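Insecticidal Delta-Endotoxin Cry8Ea1 (Bacillus Thuringiensis, PDB 3EB7) is an insecticidal three-domain crystal toxin, active against beetle larvae, that probably binds midgut receptors and forms pores in the gut-cell membrane. Local coordinates at residues 203-208 and 269-274; 210-215 and 238-243; 83-88 and 144-149. All coordinates share one frame; numbering follows the deposited sequence.

Interaction 1: residues 203-208 and 269-274; sequences EYNRFR and TFIRGK
Asn205 OD1 is gripped by two nitrogens of Arg208 and lies 4.3 Å from Ile271 CD1, the methyl that comes in from the other segment. The grip is side-on. Arg208 NE reaches Asn205 OD1 at 3.3 Å and Arg208 NH2 reaches the same oxygen at 3.2 Å, so one carbonyl serves both N-H groups, and neither bond is straight (149° at the NH2 hydrogen). The oxygen lies only 11° out of the guanidinium plane. Arg208 leaves the helix with CG anti to the backbone N and stays extended through CG, then turns about CG-CD (chi3 41°), which swings the flat group back over the helix surface to the amide three residues earlier. Tyr204 contributes a further wall: its CE1 stands 3.5 Å above the Arg208 guanidinium plane, displaced toward the rim. The group is thus fixed in rotation by the amide and backed on one face by the ring.

Against this pair, Ile271 comes from the opposite direction and meets the guanidinium obliquely, with both its CD1 and CG1 3.9 Å from Arg208 NH2. CG1 carries the methyl forward from the turn that follows helix 263-270. Tyr186 and Leu190 of helix 161-191 also touch the arginine. The contact is part of the interface between the N-terminal helical domain and the second domain of the toxin.

Between the two segments the touch is purely van der Waals: an aliphatic branch against a polar group whose hydrogen-bonding needs are largely met by Asn205 and by Glu267, outside both segments. The charge can probably be tolerated beside the isoleucine because the amide orients it and the glutamate balances it; the salt bridge from Arg208 NH1 to Glu267 adds a polar tie between helices 198-220 and 263-270.

Interaction 2: residues 210-215 and 238-243; sequences EMTLSV and LTREVY
Thr212 CG2 sits at the centre of the contact, with Arg240 NE 3.9 Å from it and Val242 CG1 4.0 Å from it. The threonine and arginine side chains slide past one another in opposite directions, so the methyl meets the aliphatic CG of Arg240 as well as NE. Leu213, one residue on, crosses the arginine at about a right angle and brings CD2 to within 3.6 Å of Arg240 NH2. Within its own segment, Val242 CG1 lies 3.8 Å above one face of the Arg240 guanidinium, offset toward the rim.

Thr212 is set by a bond back into its helix: OG1 pairs with the backbone O of Arg208, and the rotation that allows this (chi1 -58°) leaves the methyl presented to the strand. Arg240 bends at chi2 (-72°), turning its head toward the helix; NH2 forms a salt bridge with Asp217 of helix 198-220 and a hydrogen bond with His414 of strand 414-422. Backbone bonds from Val242 to Trp432 hold the strand edge in place. This is the junction between the first two domains of a three-domain Cry toxin, where the last helix of the N-terminal bundle packs on the start of the beta-rich second domain.

Interaction 3: residues 83-88 and 144-149; sequences QLYLTA and LLLLKD
Tyr85 and Leu146 mark the nearest approach of two helical segments, their CA atoms 10.3 Å apart, a spacing wide enough for a tyrosine ring to bridge. Within helix 133-153 the turn at Asp149 is loosely bonded, with only weak bonds from Asp149 N to Leu145 O and Leu146 O.

A chi1 of 177° points the tyrosine away from its own backbone nitrogen and sends the ring straight across the gap. Tyr85 OH donates to Asp149 OD2 at 2.8 Å; the hydroxyl comes in on the anti side of the carboxylate, 30° out of its plane, and OD2 lies near the plane of the ring. Ring and carboxylate planes are 25° apart. Here outer helix 65-93 packs on the central helix 133-153 of the N-terminal bundle, the part of Cry toxins thought to insert into membranes; the central helix also touches helices 26-40, 99-119 and 161-191.

Further back along the ring, Leu146 CD1 meets it obliquely, 3.7 Å from Tyr85 CE2, while Leu112 of helix 99-119 touches both side chains. The buried Asp149 OD2 is bonded by a second hydroxyl, that of Tyr33 on helix 26-40, and two such partners would probably favour the ionised carboxylate.

Overall arrangement
Along the chain interaction 3 closes first, within the N-terminal helical bundle, and interactions 1 and 2 follow, with interaction 2 nested inside the loop closed by interaction 1. Those two share helix 198-220 and have centres 11 Å apart. They also touch directly: Arg272 pairs with Glu241, so the turn after helix 263-270 is tied to strand 241-243. Together they form adjoining parts of the interface between the helical domain and the second domain. Interaction 3 stands apart, its centre about 28 Å from that of interaction 2 and 38 Å from that of interaction 1, and joins helices 65-93 and 133-153 inside the bundle. Packing within the first domain and docking onto the second thus use separate contacts.

Interaction 1: residues 203-208 and 269-274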
loop_
_atom_site.group_PDB
_atom_site.type_symbol
_atom_site.label_atom_id
_atom_site.label_comp_id
_atom_site.label_asym_id
_atom_site.label_seq_id
_atom_site.Cartn_x
_atom_site.Cartn_y
_atom_site.Cartn_z
ATOM N N GLU A 203 19.348 -2.739 -0.094
ATOM C CA GLU A 203 18.836 -3.386 -1.307
ATOM C C GLU A 203 17.550 -4.152 -1.055
ATOM O O GLU A 203 16.565 -4.060 -1.810
ATOM C CB GLU A 203 19.912 -4.311 -1.895
ATOM C CG GLU A 203 21.183 -3.518 -2.289
ATOM C CD GLU A 203 22.430 -4.387 -2.558
ATOM O OE1 GLU A 203 23.415 -3.818 -3.046
ATOM O OE2 GLU A 203 22.447 -5.609 -2.296
ATOM N N TYR A 204 17.559 -4.895 0.041
ATOM C CA TYR A 204 16.431 -5.730 0.424
ATOM C C TYR A 204 15.220 -4.830 0.728
ATOM O O TYR A 204 14.123 -5.043 0.244
ATOM C CB TYR A 204 16.900 -6.535 1.664
ATOM C CG TYR A 204 15.858 -7.311 2.415
ATOM C CD1 TYR A 204 15.102 -6.706 3.429
ATOM C CD2 TYR A 204 15.624 -8.655 2.113
ATOM C CE1 TYR A 204 14.145 -7.429 4.149
ATOM C CE2 TYR A 204 14.693 -9.385 2.806
ATOM C CZ TYR A 204 13.954 -8.782 3.838
ATOM O OH TYR A 204 13.011 -9.547 4.529
ATOM N N ASN A 205 15.433 -3.804 1.538
ATOM C CA ASN A 205 14.388 -2.869 1.850
ATOM C C ASN A 205 13.880 -2.025 0.655
ATOM O O ASN A 205 12.716 -1.669 0.606
ATOM C CB ASN A 205 14.862 -1.978 2.974
ATOM C CG ASN A 205 13.811 -1.010 3.384
ATOM O OD1 ASN A 205 12.765 -1.408 3.930
ATOM N ND2 ASN A 205 14.027 0.271 3.062
ATOM N N ARG A 206 14.755 -1.725 -0.305
ATOM C CA ARG A 206 14.356 -1.040 -1.539
ATOM C C ARG A 206 13.406 -1.921 -2.374
ATOM O O ARG A 206 12.423 -1.415 -2.947
ATOM C CB ARG A 206 15.607 -0.605 -2.356
ATOM C CG ARG A 206 15.323 0.281 -3.593
ATOM C CD ARG A 206 16.610 0.620 -4.380
ATOM N NE ARG A 206 17.268 -0.588 -4.903
ATOM C CZ ARG A 206 18.539 -0.933 -4.685
ATOM N NH1 ARG A 206 19.363 -0.154 -3.966
ATOM N NH2 ARG A 206 18.990 -2.056 -5.211
ATOM N N PHE A 207 13.685 -3.232 -2.448
ATOM C CA PHE A 207 12.808 -4.174 -3.201
ATOM C C PHE A 207 11.468 -4.233 -2.476
ATOM O O PHE A 207 10.430 -4.094 -3.104
ATOM C CB PHE A 207 13.423 -5.574 -3.247
ATOM C CG PHE A 207 12.531 -6.631 -3.891
ATOM C CD1 PHE A 207 12.768 -7.062 -5.197
ATOM C CD2 PHE A 207 11.470 -7.213 -3.183
ATOM C CE1 PHE A 207 11.923 -8.055 -5.808
ATOM C CE2 PHE A 207 10.631 -8.150 -3.778
ATOM C CZ PHE A 207 10.869 -8.581 -5.082
ATOM N N ARG A 208 11.498 -4.447 -1.151
ATOM C CA ARG A 208 10.328 -4.384 -0.315
ATOM C C ARG A 208 9.452 -3.155 -0.541
ATOM O O ARG A 208 8.245 -3.285 -0.771
ATOM C CB ARG A 208 10.716 -4.435 1.170
ATOM C CG ARG A 208 9.494 -4.283 2.066
ATOM C CD ARG A 208 9.706 -4.617 3.560
ATOM N NE ARG A 208 10.974 -4.117 4.096
ATOM C CZ ARG A 208 11.637 -4.678 5.107
ATOM N NH1 ARG A 208 11.169 -5.754 5.739
ATOM N NH2 ARG A 208 12.779 -4.148 5.504
ATOM N N THR A 269 15.983 -2.939 14.043
ATOM C CA THR A 269 16.073 -1.576 14.574
ATOM C C THR A 269 15.405 -0.507 13.686
ATOM O O THR A 269 14.723 0.390 14.223
ATOM C CB THR A 269 17.542 -1.161 14.838
ATOM O OG1 THR A 269 18.250 -2.209 15.519
ATOM C CG2 THR A 269 17.613 0.093 15.636
ATOM N N PHE A 270 15.605 -0.574 12.361
ATOM C CA PHE A 270 14.997 0.393 11.446
ATOM C C PHE A 270 13.476 0.229 11.258
ATOM O O PHE A 270 12.768 1.209 10.978
ATOM C CB PHE A 270 15.641 0.325 10.080
ATOM C CG PHE A 270 16.894 1.143 9.937
ATOM C CD1 PHE A 270 17.830 0.809 8.966
ATOM C CD2 PHE A 270 17.141 2.244 10.749
ATOM C CE1 PHE A 270 18.975 1.571 8.778
ATOM C CE2 PHE A 270 18.291 3.032 10.562
ATOM C CZ PHE A 270 19.207 2.698 9.593
ATOM N N ILE A 271 13.007 -1.011 11.388
ATOM C CA ILE A 271 11.639 -1.405 11.174
ATOM C C ILE A 271 10.958 -1.511 12.551
ATOM O O ILE A 271 11.491 -2.111 13.481
ATOM C CB ILE A 271 11.558 -2.766 10.383
ATOM C CG1 ILE A 271 12.348 -2.673 9.073
ATOM C CG2 ILE A 271 10.092 -3.191 10.051
ATOM C CD1 ILE A 271 11.984 -1.477 8.198
ATOM N N ARG A 272 9.787 -0.893 12.647
ATOM C CA ARG A 272 9.029 -0.833 13.865
ATOM C C ARG A 272 8.477 -2.208 14.149
ATOM O O ARG A 272 7.984 -2.868 13.234
ATOM C CB ARG A 272 7.825 0.113 13.684
ATOM C CG ARG A 272 8.162 1.579 13.782
ATOM C CD ARG A 272 7.097 2.260 14.672
ATOM N NE ARG A 272 6.120 2.848 13.809
ATOM C CZ ARG A 272 4.970 3.386 14.194
ATOM N NH1 ARG A 272 4.590 3.416 15.466
ATOM N NH2 ARG A 272 4.199 3.917 13.257
ATOM N N GLY A 273 8.498 -2.605 15.413
ATOM C CA GLY A 273 7.546 -3.608 15.872
ATOM C C GLY A 273 6.132 -3.403 15.305
ATOM O O GLY A 273 5.708 -2.277 14.985
ATOM N N LYS A 274 5.406 -4.503 15.158
ATOM C CA LYS A 274 4.004 -4.456 14.770
ATOM C C LYS A 274 3.197 -3.513 15.717
ATOM O O LYS A 274 3.495 -3.418 16.899
ATOM C CB LYS A 274 3.450 -5.898 14.686
ATOM C CG LYS A 274 4.005 -6.725 13.490
ATOM C CD LYS A 274 3.396 -6.269 12.136
ATOM C CE LYS A 274 3.682 -7.228 10.972
ATOM N NZ LYS A 274 4.886 -8.095 11.192
#

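Interaction 2: residues 210-215 and 238-243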
loop_
_atom_site.group_PDB
_atom_site.type_symbol
_atom_site.label_atom_id
_atom_site.label_comp_id
_atom_site.label_asym_id
_atom_site.label_seq_id
_atom_site.Cartn_x
_atom_site.Cartn_y
_atom_site.Cartn_z
ATOM N N GLU A 210 9.586 -0.830 -3.122
ATOM C CA GLU A 210 9.188 -0.648 -4.508
ATOM C C GLU A 210 8.141 -1.635 -4.957
ATOM O O GLU A 210 7.243 -1.255 -5.678
ATOM C CB GLU A 210 10.401 -0.701 -5.446
ATOM C CG GLU A 210 11.268 0.564 -5.356
ATOM C CD GLU A 210 12.213 0.723 -6.574
ATOM O OE1 GLU A 210 11.949 0.115 -7.674
ATOM O OE2 GLU A 210 13.203 1.479 -6.415
ATOM N N MET A 211 8.269 -2.893 -4.538
ATOM C CA MET A 211 7.322 -3.934 -4.951
ATOM C C MET A 211 6.023 -3.953 -4.172
ATOM O O MET A 211 5.028 -4.453 -4.657
ATOM C CB MET A 211 7.977 -5.332 -4.940
ATOM C CG MET A 211 9.211 -5.439 -5.857
ATOM S SD MET A 211 8.874 -4.920 -7.570
ATOM C CE MET A 211 8.231 -6.477 -8.195
ATOM N N THR A 212 6.023 -3.418 -2.960
ATOM C CA THR A 212 4.782 -3.156 -2.276
ATOM C C THR A 212 3.983 -2.155 -3.114
ATOM O O THR A 212 2.794 -2.371 -3.363
ATOM C CB THR A 212 5.045 -2.546 -0.907
ATOM O OG1 THR A 212 5.863 -3.443 -0.143
ATOM C CG2 THR A 212 3.708 -2.259 -0.145
ATOM N N LEU A 213 4.645 -1.058 -3.514
ATOM C CA LEU A 213 4.063 -0.031 -4.372
ATOM C C LEU A 213 3.652 -0.543 -5.754
ATOM O O LEU A 213 2.573 -0.226 -6.210
ATOM C CB LEU A 213 5.042 1.155 -4.555
ATOM C CG LEU A 213 5.410 1.931 -3.318
ATOM C CD1 LEU A 213 6.617 2.764 -3.576
ATOM C CD2 LEU A 213 4.218 2.759 -2.813
ATOM N N SER A 214 4.515 -1.329 -6.401
ATOM C CA SER A 214 4.314 -1.759 -7.806
ATOM C C SER A 214 3.548 -3.065 -8.015
ATOM O O SER A 214 3.192 -3.402 -9.154
ATOM C CB SER A 214 5.671 -1.914 -8.528
ATOM O OG SER A 214 6.472 -0.746 -8.381
ATOM N N VAL A 215 3.356 -3.834 -6.948
ATOM C CA VAL A 215 2.825 -5.164 -7.108
ATOM C C VAL A 215 1.741 -5.353 -6.071
ATOM O O VAL A 215 0.594 -5.468 -6.424
ATOM C CB VAL A 215 3.917 -6.299 -7.017
ATOM C CG1 VAL A 215 3.226 -7.716 -7.032
ATOM C CG2 VAL A 215 4.869 -6.227 -8.168
ATOM N N LEU A 238 -5.281 1.465 2.190
ATOM C CA LEU A 238 -4.023 0.695 2.317
ATOM C C LEU A 238 -3.331 1.157 3.570
ATOM O O LEU A 238 -2.888 2.297 3.623
ATOM C CB LEU A 238 -3.112 0.913 1.100
ATOM C CG LEU A 238 -3.705 0.612 -0.275
ATOM C CD1 LEU A 238 -2.707 0.929 -1.386
ATOM C CD2 LEU A 238 -4.098 -0.835 -0.356
ATOM N N THR A 239 -3.212 0.266 4.566
ATOM C CA THR A 239 -2.717 0.656 5.887
ATOM C C THR A 239 -1.279 0.313 6.162
ATOM O O THR A 239 -0.726 0.770 7.155
ATOM C CB THR A 239 -3.583 0.109 7.058
ATOM O OG1 THR A 239 -3.566 -1.331 7.052
ATOM C CG2 THR A 239 -5.038 0.712 7.037
ATOM N N ARG A 240 -0.672 -0.498 5.295
ATOM C CA ARG A 240 0.763 -0.830 5.422
ATOM C C ARG A 240 1.644 0.414 5.453
ATOM O O ARG A 240 1.358 1.418 4.778
ATOM C CB ARG A 240 1.213 -1.749 4.280
ATOM C CG ARG A 240 1.646 -1.035 2.974
ATOM C CD ARG A 240 0.513 -0.406 2.164
ATOM N NE ARG A 240 0.983 0.334 0.974
ATOM C CZ ARG A 240 1.504 1.568 0.997
ATOM N NH1 ARG A 240 1.650 2.226 2.160
ATOM N NH2 ARG A 240 1.890 2.156 -0.145
ATOM N N GLU A 241 2.719 0.329 6.234
ATOM C CA GLU A 241 3.792 1.319 6.245
ATOM C C GLU A 241 4.853 0.884 5.244
ATOM O O GLU A 241 5.196 -0.307 5.207
ATOM C CB GLU A 241 4.490 1.282 7.594
ATOM C CG GLU A 241 4.073 2.323 8.584
ATOM C CD GLU A 241 4.863 2.159 9.887
ATOM O OE1 GLU A 241 5.180 0.982 10.252
ATOM O OE2 GLU A 241 5.196 3.201 10.512
ATOM N N VAL A 242 5.402 1.847 4.495
ATOM C CA VAL A 242 6.595 1.638 3.657
ATOM C C VAL A 242 7.731 2.485 4.228
ATOM O O VAL A 242 7.499 3.507 4.877
ATOM C CB VAL A 242 6.369 1.990 2.143
ATOM C CG1 VAL A 242 5.354 1.006 1.474
ATOM C CG2 VAL A 242 5.915 3.445 1.957
ATOM N N TYR A 243 8.963 2.036 4.022
ATOM C CA TYR A 243 10.108 2.744 4.532
ATOM C C TYR A 243 10.980 3.236 3.389
ATOM O O TYR A 243 11.319 2.449 2.489
ATOM C CB TYR A 243 10.907 1.835 5.442
ATOM C CG TYR A 243 10.168 1.411 6.691
ATOM C CD1 TYR A 243 9.146 0.431 6.652
ATOM C CD2 TYR A 243 10.501 1.958 7.915
ATOM C CE1 TYR A 243 8.475 0.024 7.847
ATOM C CE2 TYR A 243 9.831 1.551 9.106
ATOM C CZ TYR A 243 8.847 0.598 9.056
ATOM O OH TYR A 243 8.248 0.232 10.226
#

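Interaction 3: residues 83-88 and 144-149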
loop_
_atom_site.group_PDB
_atom_site.type_symbol
_atom_site.label_atom_id
_atom_site.label_comp_id
_atom_site.label_asym_id
_atom_site.label_seq_id
_atom_site.Cartn_x
_atom_site.Cartn_y
_atom_site.Cartn_z
ATOM N N GLN A 83 -6.724 0.360 -27.726
ATOM C CA GLN A 83 -7.210 1.602 -28.378
ATOM C C GLN A 83 -8.529 1.355 -29.109
ATOM O O GLN A 83 -9.465 2.129 -28.983
ATOM C CB GLN A 83 -6.192 2.183 -29.360
ATOM C CG GLN A 83 -4.771 2.093 -28.855
ATOM C CD GLN A 83 -4.095 3.438 -28.763
ATOM O OE1 GLN A 83 -4.473 4.292 -27.932
ATOM N NE2 GLN A 83 -3.070 3.641 -29.604
ATOM N N LEU A 84 -8.580 0.250 -29.840
ATOM C CA LEU A 84 -9.746 -0.169 -30.589
ATOM C C LEU A 84 -10.934 -0.516 -29.678
ATOM O O LEU A 84 -12.078 -0.228 -30.014
ATOM C CB LEU A 84 -9.393 -1.354 -31.488
ATOM C CG LEU A 84 -8.209 -1.178 -32.437
ATOM C CD1 LEU A 84 -7.842 -2.506 -33.052
ATOM C CD2 LEU A 84 -8.504 -0.150 -33.535
ATOM N N TYR A 85 -10.655 -1.152 -28.543
ATOM C CA TYR A 85 -11.680 -1.412 -27.535
ATOM C C TYR A 85 -12.172 -0.100 -26.921
ATOM O O TYR A 85 -13.371 0.096 -26.765
ATOM C CB TYR A 85 -11.149 -2.342 -26.459
ATOM C CG TYR A 85 -12.104 -2.610 -25.329
ATOM C CD1 TYR A 85 -13.388 -3.143 -25.569
ATOM C CD2 TYR A 85 -11.718 -2.379 -24.001
ATOM C CE1 TYR A 85 -14.257 -3.401 -24.513
ATOM C CE2 TYR A 85 -12.597 -2.632 -22.929
ATOM C CZ TYR A 85 -13.846 -3.153 -23.194
ATOM O OH TYR A 85 -14.701 -3.413 -22.145
ATOM N N LEU A 86 -11.258 0.807 -26.585
ATOM C CA LEU A 86 -11.702 2.140 -26.129
ATOM C C LEU A 86 -12.564 2.869 -27.172
ATOM O O LEU A 86 -13.597 3.455 -26.825
ATOM C CB LEU A 86 -10.520 3.022 -25.722
ATOM C CG LEU A 86 -10.852 4.436 -25.256
ATOM C CD1 LEU A 86 -11.682 4.390 -23.973
ATOM C CD2 LEU A 86 -9.567 5.258 -25.094
ATOM N N THR A 87 -12.153 2.843 -28.438
ATOM C CA THR A 87 -12.922 3.518 -29.482
ATOM C C THR A 87 -14.303 2.857 -29.674
ATOM O O THR A 87 -15.290 3.557 -29.878
ATOM C CB THR A 87 -12.133 3.622 -30.810
ATOM O OG1 THR A 87 -10.989 4.453 -30.601
ATOM C CG2 THR A 87 -12.991 4.231 -31.951
ATOM N N ALA A 88 -14.356 1.528 -29.573
ATOM C CA ALA A 88 -15.607 0.771 -29.617
ATOM C C ALA A 88 -16.546 1.047 -28.412
ATOM O O ALA A 88 -17.775 1.078 -28.578
ATOM C CB ALA A 88 -15.340 -0.732 -29.794
ATOM N N LEU A 144 -8.346 -8.409 -15.132
ATOM C CA LEU A 144 -9.465 -8.428 -14.198
ATOM C C LEU A 144 -10.426 -7.240 -14.327
ATOM O O LEU A 144 -11.638 -7.367 -14.019
ATOM C CB LEU A 144 -8.933 -8.473 -12.758
ATOM C CG LEU A 144 -8.024 -9.645 -12.369
ATOM C CD1 LEU A 144 -7.509 -9.493 -10.935
ATOM C CD2 LEU A 144 -8.766 -10.986 -12.563
ATOM N N LEU A 145 -9.924 -6.072 -14.737
ATOM C CA LEU A 145 -10.824 -4.954 -14.989
ATOM C C LEU A 145 -11.677 -5.195 -16.239
ATOM O O LEU A 145 -12.823 -4.697 -16.335
ATOM C CB LEU A 145 -10.026 -3.692 -15.199
ATOM C CG LEU A 145 -9.417 -2.983 -14.000
ATOM C CD1 LEU A 145 -8.281 -2.106 -14.515
ATOM C CD2 LEU A 145 -10.527 -2.146 -13.291
ATOM N N LEU A 146 -11.114 -5.945 -17.190
ATOM C CA LEU A 146 -11.769 -6.254 -18.446
ATOM C C LEU A 146 -12.933 -7.192 -18.159
ATOM O O LEU A 146 -14.082 -6.937 -18.558
ATOM C CB LEU A 146 -10.782 -6.928 -19.418
ATOM C CG LEU A 146 -11.377 -7.221 -20.797
ATOM C CD1 LEU A 146 -11.572 -5.956 -21.572
ATOM C CD2 LEU A 146 -10.519 -8.174 -21.591
ATOM N N LEU A 147 -12.639 -8.267 -17.437
ATOM C CA LEU A 147 -13.655 -9.213 -16.991
ATOM C C LEU A 147 -14.776 -8.554 -16.194
ATOM O O LEU A 147 -15.913 -9.012 -16.232
ATOM C CB LEU A 147 -13.007 -10.370 -16.230
ATOM C CG LEU A 147 -12.624 -11.654 -17.020
ATOM C CD1 LEU A 147 -12.720 -11.609 -18.563
ATOM C CD2 LEU A 147 -11.261 -12.081 -16.609
ATOM N N LYS A 148 -14.490 -7.462 -15.507
ATOM C CA LYS A 148 -15.547 -6.724 -14.804
ATOM C C LYS A 148 -16.517 -5.969 -15.746
ATOM O O LYS A 148 -17.693 -5.802 -15.429
ATOM C CB LYS A 148 -14.918 -5.815 -13.788
ATOM C CG LYS A 148 -15.742 -4.701 -13.257
ATOM C CD LYS A 148 -14.754 -3.745 -12.576
ATOM C CE LYS A 148 -15.259 -2.324 -12.568
ATOM N NZ LYS A 148 -16.459 -2.216 -11.657
ATOM N N ASP A 149 -16.033 -5.528 -16.895
ATOM C CA ASP A 149 -16.910 -4.950 -17.915
ATOM C C ASP A 149 -17.946 -5.951 -18.434
ATOM O O ASP A 149 -19.126 -5.589 -18.647
ATOM C CB ASP A 149 -16.074 -4.429 -19.082
ATOM C CG ASP A 149 -15.012 -3.466 -18.636
ATOM O OD1 ASP A 149 -15.136 -2.900 -17.527
ATOM O OD2 ASP A 149 -14.043 -3.284 -19.395
#